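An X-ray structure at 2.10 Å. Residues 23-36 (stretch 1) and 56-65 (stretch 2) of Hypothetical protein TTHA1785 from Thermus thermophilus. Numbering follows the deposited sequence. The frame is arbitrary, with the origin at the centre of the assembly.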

ATOM      1  N   ARG A  23     -14.885  11.585  16.071  1.00 34.58           N
ATOM      2  CA  ARG A  23     -14.207  12.851  15.937  1.00 36.68           C
ATOM      3  C   ARG A  23     -13.519  13.264  17.241  1.00 37.12           C
ATOM      4  O   ARG A  23     -14.082  13.117  18.327  1.00 36.24           O
ATOM      5  CB  ARG A  23     -15.241  13.892  15.517  1.00 37.34           C
ATOM      6  CG  ARG A  23     -14.759  15.296  15.396  1.00 38.27           C
ATOM      7  CD  ARG A  23     -15.898  16.226  15.757  1.00 39.39           C
ATOM      8  NE  ARG A  23     -15.436  17.597  15.727  1.00 42.30           N
ATOM      9  CZ  ARG A  23     -15.789  18.539  16.588  1.00 38.64           C
ATOM     10  NH1 ARG A  23     -15.283  19.748  16.444  1.00 39.36           N
ATOM     11  NH2 ARG A  23     -16.638  18.279  17.579  1.00 39.20           N
ATOM     12  N   ILE A  24     -12.278  13.731  17.119  1.00 35.31           N
ATOM     13  CA  ILE A  24     -11.501  14.224  18.254  1.00 33.64           C
ATOM     14  C   ILE A  24     -11.503  15.722  18.020  1.00 32.88           C
ATOM     15  O   ILE A  24     -10.750  16.232  17.190  1.00 31.76           O
ATOM     16  CB  ILE A  24     -10.048  13.716  18.223  1.00 33.22           C
ATOM     17  CG1 ILE A  24     -10.025  12.201  18.423  1.00 32.28           C
ATOM     18  CG2 ILE A  24      -9.219  14.431  19.293  1.00 33.57           C
ATOM     19  CD1 ILE A  24      -8.706  11.552  18.077  1.00 30.74           C
ATOM     20  N   PRO A  25     -12.367  16.452  18.726  1.00 33.54           N
ATOM     21  CA  PRO A  25     -12.361  17.893  18.481  1.00 34.10           C
ATOM     22  C   PRO A  25     -11.026  18.580  18.784  1.00 35.28           C
ATOM     23  O   PRO A  25     -10.289  18.190  19.690  1.00 33.97           O
ATOM     24  CB  PRO A  25     -13.540  18.400  19.323  1.00 35.23           C
ATOM     25  CG  PRO A  25     -13.705  17.351  20.380  1.00 36.61           C
ATOM     26  CD  PRO A  25     -13.426  16.061  19.672  1.00 34.89           C
ATOM     27  N   ARG A  26     -10.721  19.601  17.996  1.00 35.87           N
ATOM     28  CA  ARG A  26      -9.476  20.345  18.136  1.00 39.57           C
ATOM     29  C   ARG A  26      -9.262  20.850  19.562  1.00 40.63           C
ATOM     30  O   ARG A  26     -10.129  21.507  20.122  1.00 40.28           O
ATOM     31  CB  ARG A  26      -9.491  21.539  17.189  1.00 40.22           C
ATOM     32  CG  ARG A  26      -8.129  21.999  16.767  1.00 46.47           C
ATOM     33  CD  ARG A  26      -8.070  23.511  16.596  1.00 49.53           C
ATOM     34  NE  ARG A  26      -7.739  24.161  17.862  1.00 54.89           N
ATOM     35  CZ  ARG A  26      -8.624  24.490  18.798  1.00 56.84           C
ATOM     36  NH1 ARG A  26      -8.214  25.068  19.921  1.00 56.56           N
ATOM     37  NH2 ARG A  26      -9.921  24.267  18.604  1.00 59.46           N
ATOM     38  N   GLN A  27      -8.102  20.545  20.134  1.00 41.94           N
ATOM     39  CA  GLN A  27      -7.763  20.985  21.481  1.00 44.25           C
ATOM     40  C   GLN A  27      -6.255  21.120  21.649  1.00 43.57           C
ATOM     41  O   GLN A  27      -5.482  20.384  21.029  1.00 42.41           O
ATOM     42  CB  GLN A  27      -8.310  20.005  22.523  1.00 47.99           C
ATOM     43  CG  GLN A  27      -7.840  18.565  22.366  1.00 52.12           C
ATOM     44  CD  GLN A  27      -8.649  17.608  23.233  1.00 56.24           C
ATOM     45  OE1 GLN A  27      -8.540  17.621  24.461  1.00 56.89           O
ATOM     46  NE2 GLN A  27      -9.487  16.780  22.591  1.00 58.27           N
ATOM     47  N   GLY A  28      -5.839  22.072  22.479  1.00 42.21           N
ATOM     48  CA  GLY A  28      -4.420  22.270  22.706  1.00 39.84           C
ATOM     49  C   GLY A  28      -3.674  22.751  21.477  1.00 38.59           C
ATOM     50  O   GLY A  28      -4.056  23.751  20.867  1.00 36.35           O
ATOM     51  N   LYS A  29      -2.624  22.032  21.098  1.00 38.19           N
ATOM     52  CA  LYS A  29      -1.807  22.426  19.957  1.00 39.35           C
ATOM     53  C   LYS A  29      -2.393  22.014  18.596  1.00 38.71           C
ATOM     54  O   LYS A  29      -1.872  22.398  17.546  1.00 35.63           O
ATOM     55  CB  LYS A  29      -0.407  21.827  20.091  1.00 41.70           C
ATOM     56  CG  LYS A  29       0.138  21.782  21.512  1.00 47.93           C
ATOM     57  CD  LYS A  29       1.329  22.714  21.729  1.00 49.30           C
ATOM     58  CE  LYS A  29       0.886  24.169  21.805  1.00 52.63           C
ATOM     59  NZ  LYS A  29       1.981  25.051  22.329  1.00 51.13           N
HETATM   60  N   MSE A  30      -3.470  21.237  18.620  1.00 37.35           N
HETATM   61  CA  MSE A  30      -4.093  20.778  17.393  1.00 36.40           C
HETATM   62  C   MSE A  30      -4.574  21.946  16.555  1.00 35.45           C
HETATM   63  O   MSE A  30      -5.224  22.864  17.061  1.00 37.34           O
HETATM   64  CB  MSE A  30      -5.250  19.842  17.715  1.00 36.56           C
HETATM   65  CG  MSE A  30      -4.802  18.537  18.305  1.00 38.22           C
HETATM   66 SE   MSE A  30      -6.286  17.504  18.942  1.00 44.59          SE
HETATM   67  CE  MSE A  30      -6.979  16.893  17.224  1.00 40.84           C
ATOM     68  N   ARG A  31      -4.240  21.911  15.271  1.00 33.00           N
ATOM     69  CA  ARG A  31      -4.639  22.969  14.352  1.00 33.26           C
ATOM     70  C   ARG A  31      -5.998  22.662  13.734  1.00 32.02           C
ATOM     71  O   ARG A  31      -6.704  23.564  13.291  1.00 32.54           O
ATOM     72  CB  ARG A  31      -3.591  23.132  13.253  1.00 32.40           C
ATOM     73  CG  ARG A  31      -2.237  23.609  13.781  1.00 34.23           C
ATOM     74  CD  ARG A  31      -1.178  23.587  12.698  1.00 35.12           C
ATOM     75  NE  ARG A  31       0.141  23.988  13.190  1.00 36.48           N
ATOM     76  CZ  ARG A  31       0.664  25.202  13.025  1.00 37.49           C
ATOM     77  NH1 ARG A  31       1.868  25.476  13.502  1.00 34.63           N
ATOM     78  NH2 ARG A  31      -0.014  26.143  12.378  1.00 35.09           N
ATOM     79  N   VAL A  32      -6.353  21.379  13.718  1.00 29.73           N
ATOM     80  CA  VAL A  32      -7.611  20.925  13.148  1.00 28.67           C
ATOM     81  C   VAL A  32      -8.117  19.751  13.967  1.00 27.87           C
ATOM     82  O   VAL A  32      -7.415  19.245  14.843  1.00 27.67           O
ATOM     83  CB  VAL A  32      -7.428  20.420  11.681  1.00 28.47           C
ATOM     84  CG1 VAL A  32      -6.932  21.542  10.775  1.00 27.64           C
ATOM     85  CG2 VAL A  32      -6.409  19.272  11.662  1.00 27.21           C
ATOM     86  N   ASP A  33      -9.346  19.341  13.677  1.00 26.50           N
ATOM     87  CA  ASP A  33      -9.949  18.186  14.310  1.00 27.04           C
ATOM     88  C   ASP A  33      -9.256  16.946  13.726  1.00 27.32           C
ATOM     89  O   ASP A  33      -8.620  17.008  12.669  1.00 27.79           O
ATOM     90  CB  ASP A  33     -11.434  18.048  13.927  1.00 25.79           C
ATOM     91  CG  ASP A  33     -12.327  19.118  14.535  1.00 29.51           C
ATOM     92  OD1 ASP A  33     -11.916  19.781  15.507  1.00 28.98           O
ATOM     93  OD2 ASP A  33     -13.470  19.274  14.033  1.00 29.93           O
ATOM     94  N   ALA A  34      -9.402  15.821  14.408  1.00 25.52           N
ATOM     95  CA  ALA A  34      -8.904  14.558  13.910  1.00 28.22           C
ATOM     96  C   ALA A  34     -10.172  13.695  13.814  1.00 30.15           C
ATOM     97  O   ALA A  34     -11.131  13.906  14.564  1.00 30.26           O
ATOM     98  CB  ALA A  34      -7.925  13.938  14.886  1.00 28.12           C
ATOM     99  N   VAL A  35     -10.199  12.756  12.881  1.00 27.99           N
ATOM    100  CA  VAL A  35     -11.338  11.862  12.756  1.00 29.56           C
ATOM    101  C   VAL A  35     -10.806  10.455  12.560  1.00 31.36           C
ATOM    102  O   VAL A  35      -9.863  10.255  11.796  1.00 33.90           O
ATOM    103  CB  VAL A  35     -12.233  12.243  11.540  1.00 29.16           C
ATOM    104  CG1 VAL A  35     -13.143  11.075  11.181  1.00 31.44           C
ATOM    105  CG2 VAL A  35     -13.057  13.484  11.851  1.00 28.12           C
ATOM    106  N   PHE A  36     -11.370   9.479  13.266  1.00 33.51           N
ATOM    107  CA  PHE A  36     -10.934   8.095  13.095  1.00 33.53           C
ATOM    108  C   PHE A  36     -12.125   7.154  12.951  1.00 34.00           C
ATOM    109  O   PHE A  36     -13.211   7.419  13.471  1.00 34.13           O
ATOM    110  CB  PHE A  36     -10.012   7.625  14.241  1.00 34.32           C
ATOM    111  CG  PHE A  36     -10.669   7.563  15.595  1.00 36.31           C
ATOM    112  CD1 PHE A  36     -10.743   8.696  16.401  1.00 35.92           C
ATOM    113  CD2 PHE A  36     -11.186   6.364  16.075  1.00 36.33           C
ATOM    114  CE1 PHE A  36     -11.322   8.639  17.670  1.00 38.52           C
ATOM    115  CE2 PHE A  36     -11.772   6.290  17.343  1.00 38.17           C
ATOM    116  CZ  PHE A  36     -11.840   7.433  18.146  1.00 38.16           C
TER
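Stretch 2 (56-65) QLMNVATLPG

Stretch 1 is a hairpin-like segment: Ile24 and Ala34 pair through two backbone hydrogen bonds, Ile24 N to Ala34 O at 2.8 Å and Ala34 N to Ile24 O at 3.1 Å, and a type II' turn from Gln27 to Met30 lies in the loop between them. Stretch 2 begins within a helix that starts earlier in the chain, and it leaves as loop. Its helical part runs largely against strand 34-36, with a signed crossing angle of 141° and a closest axis approach of 9.0 Å. Together the two stretches bury 606 Å².

Gln56 opens stretch 2 without touching stretch 1; its side-chain amide is hydrogen-bonded elsewhere in the structure. Leu57 makes the first contact. It points toward the strands with chi1 t and chi2 p, and its CD2 lies 3.8 Å from Ala34 CB, 4.2 Å from Ile24 CD1 and 4.3 Å from Phe36 CB. The small Ala34 and the larger Ile24 and Phe36 all direct CB toward stretch 2, so one leucine methyl meets side chains from both paired strand segments. Val35, between Ala34 and Phe36, points away, as strand alternation demands.

Met58, a selenomethionine, starts sideways, but its end comes nearer. Its CG packs 3.9 Å from Ile24 CG2 and 3.8 Å from the SE of Met30, also a selenomethionine, while its CE reaches to 3.9 Å from Gln27 CD. An unbranched chain can thus follow the surface from the strand out to the turn. Asn59 and Val60 make no contact with stretch 1.

At Ala61 backbone hydrogen bonding joins the side-chain packing. Its CB points toward stretch 1, lying 3.8 Å from Met30 CE and 4.2 Å from Val32 CG2, and its carbonyl accepts a nearly straight hydrogen bond from Arg31, N to O 2.8 Å at 171°. The methyl thus packs on apolar neighbours while the carbonyl of the same residue is hydrogen-bonded. Val60 to Leu63 forms a type I turn, closed by Leu63 N to Val60 O at 3.1 Å.

Thr62 and Met30 form the nearest CA pair of the two stretches, 4.3 Å from Thr62 CA to Met30 CA. The Thr62 side chain points away overall, and OG1 gives a very short hydrogen bond of 2.5 Å to Asn59 O; CG2 nevertheless rests 3.6 Å from Lys29 CB. The carbonyl O of Thr62 takes a 2.8 Å hydrogen bond from Arg31 NE, near the plane of the guanidinium. Arg31 therefore binds two successive carbonyls, one through its backbone and one through its side chain.

Leu63 points away, yet its O comes within 3.2 Å of Arg31 CD. Pro64 N lies over one face of the guanidinium, 3.6 Å from Arg31 NE, and its ring CG is 3.9 Å from Arg31 NH1. Gly65, at a positive phi of 68°, ends the path: a water accepts from its N at 2.8 Å and, weakly, from Arg31 NH2 at 3.2 Å. The rule is apolar packing along the helix, joined at the turn by an arginine that binds the carbonyls of Ala61 and Thr62.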

ATOM      1  N   GLN A  56      -0.990   9.969  19.072  1.00 37.48           N
ATOM      2  CA  GLN A  56      -0.119  10.185  17.920  1.00 37.30           C
ATOM      3  C   GLN A  56      -0.913  10.890  16.829  1.00 36.44           C
ATOM      4  O   GLN A  56      -0.395  11.789  16.166  1.00 34.63           O
ATOM      5  CB  GLN A  56       0.411   8.867  17.355  1.00 37.64           C
ATOM      6  CG  GLN A  56       1.436   8.176  18.205  1.00 37.55           C
ATOM      7  CD  GLN A  56       2.175   7.112  17.440  1.00 37.72           C
ATOM      8  OE1 GLN A  56       1.566   6.291  16.751  1.00 39.96           O
ATOM      9  NE2 GLN A  56       3.500   7.115  17.550  1.00 38.47           N
ATOM     10  N   LEU A  57      -2.165  10.474  16.635  1.00 35.36           N
ATOM     11  CA  LEU A  57      -3.019  11.104  15.621  1.00 34.36           C
ATOM     12  C   LEU A  57      -3.205  12.578  15.996  1.00 34.22           C
ATOM     13  O   LEU A  57      -3.200  13.465  15.134  1.00 32.68           O
ATOM     14  CB  LEU A  57      -4.390  10.412  15.535  1.00 32.98           C
ATOM     15  CG  LEU A  57      -5.363  11.027  14.513  1.00 32.89           C
ATOM     16  CD1 LEU A  57      -4.775  10.873  13.129  1.00 29.67           C
ATOM     17  CD2 LEU A  57      -6.744  10.368  14.587  1.00 29.87           C
HETATM   18  N   MSE A  58      -3.354  12.844  17.289  1.00 34.43           N
HETATM   19  CA  MSE A  58      -3.511  14.224  17.744  1.00 35.76           C
HETATM   20  C   MSE A  58      -2.241  15.039  17.485  1.00 33.84           C
HETATM   21  O   MSE A  58      -2.312  16.222  17.166  1.00 34.73           O
HETATM   22  CB  MSE A  58      -3.877  14.252  19.234  1.00 39.12           C
HETATM   23  CG  MSE A  58      -5.320  13.849  19.500  1.00 46.00           C
HETATM   24 SE   MSE A  58      -5.659  13.342  21.354  1.00 56.74          SE
HETATM   25  CE  MSE A  58      -5.797  15.123  22.101  1.00 48.31           C
ATOM     26  N   ASN A  59      -1.081  14.401  17.610  1.00 33.80           N
ATOM     27  CA  ASN A  59       0.194  15.086  17.369  1.00 32.78           C
ATOM     28  C   ASN A  59       0.286  15.482  15.890  1.00 30.48           C
ATOM     29  O   ASN A  59       0.750  16.567  15.548  1.00 30.70           O
ATOM     30  CB  ASN A  59       1.367  14.170  17.722  1.00 33.06           C
ATOM     31  CG  ASN A  59       1.429  13.820  19.203  1.00 33.57           C
ATOM     32  OD1 ASN A  59       2.079  12.850  19.579  1.00 37.31           O
ATOM     33  ND2 ASN A  59       0.781  14.607  20.039  1.00 32.03           N
ATOM     34  N   VAL A  60      -0.154  14.586  15.018  1.00 29.10           N
ATOM     35  CA  VAL A  60      -0.139  14.839  13.582  1.00 27.22           C
ATOM     36  C   VAL A  60      -0.896  16.138  13.318  1.00 25.46           C
ATOM     37  O   VAL A  60      -0.446  16.978  12.546  1.00 25.12           O
ATOM     38  CB  VAL A  60      -0.807  13.672  12.820  1.00 27.70           C
ATOM     39  CG1 VAL A  60      -0.979  14.031  11.337  1.00 24.71           C
ATOM     40  CG2 VAL A  60       0.044  12.404  12.971  1.00 27.61           C
ATOM     41  N   ALA A  61      -2.033  16.302  13.991  1.00 24.29           N
ATOM     42  CA  ALA A  61      -2.878  17.485  13.842  1.00 25.95           C
ATOM     43  C   ALA A  61      -2.230  18.799  14.283  1.00 28.28           C
ATOM     44  O   ALA A  61      -2.806  19.868  14.073  1.00 27.87           O
ATOM     45  CB  ALA A  61      -4.196  17.274  14.604  1.00 25.97           C
ATOM     46  N   THR A  62      -1.054  18.728  14.914  1.00 29.02           N
ATOM     47  CA  THR A  62      -0.352  19.944  15.344  1.00 30.14           C
ATOM     48  C   THR A  62       0.564  20.485  14.232  1.00 30.75           C
ATOM     49  O   THR A  62       1.062  21.601  14.328  1.00 31.19           O
ATOM     50  CB  THR A  62       0.559  19.696  16.569  1.00 31.27           C
ATOM     51  OG1 THR A  62       1.621  18.802  16.191  1.00 33.46           O
ATOM     52  CG2 THR A  62      -0.224  19.081  17.728  1.00 29.94           C
ATOM     53  N   LEU A  63       0.780  19.700  13.179  1.00 30.52           N
ATOM     54  CA  LEU A  63       1.667  20.110  12.079  1.00 30.31           C
ATOM     55  C   LEU A  63       1.125  21.215  11.165  1.00 30.41           C
ATOM     56  O   LEU A  63      -0.063  21.257  10.856  1.00 30.00           O
ATOM     57  CB  LEU A  63       2.068  18.878  11.269  1.00 29.01           C
ATOM     58  CG  LEU A  63       2.873  17.901  12.138  1.00 29.85           C
ATOM     59  CD1 LEU A  63       3.163  16.610  11.389  1.00 28.54           C
ATOM     60  CD2 LEU A  63       4.177  18.569  12.548  1.00 30.14           C
ATOM     61  N   PRO A  64       2.007  22.130  10.720  1.00 31.50           N
ATOM     62  CA  PRO A  64       1.677  23.269   9.849  1.00 30.12           C
ATOM     63  C   PRO A  64       1.032  22.913   8.516  1.00 28.86           C
ATOM     64  O   PRO A  64       1.458  21.978   7.843  1.00 28.77           O
ATOM     65  CB  PRO A  64       3.031  23.961   9.643  1.00 30.70           C
ATOM     66  CG  PRO A  64       3.860  23.495  10.788  1.00 30.15           C
ATOM     67  CD  PRO A  64       3.464  22.054  10.921  1.00 31.15           C
ATOM     68  N   GLY A  65       0.011  23.680   8.138  1.00 28.66           N
ATOM     69  CA  GLY A  65      -0.671  23.449   6.874  1.00 27.26           C
ATOM     70  C   GLY A  65      -1.474  22.162   6.785  1.00 27.15           C
ATOM     71  O   GLY A  65      -1.854  21.740   5.688  1.00 27.70           O
TER
HETATM   72  O   HOH W   1      -1.547  25.506   9.660  1.00 27.26           O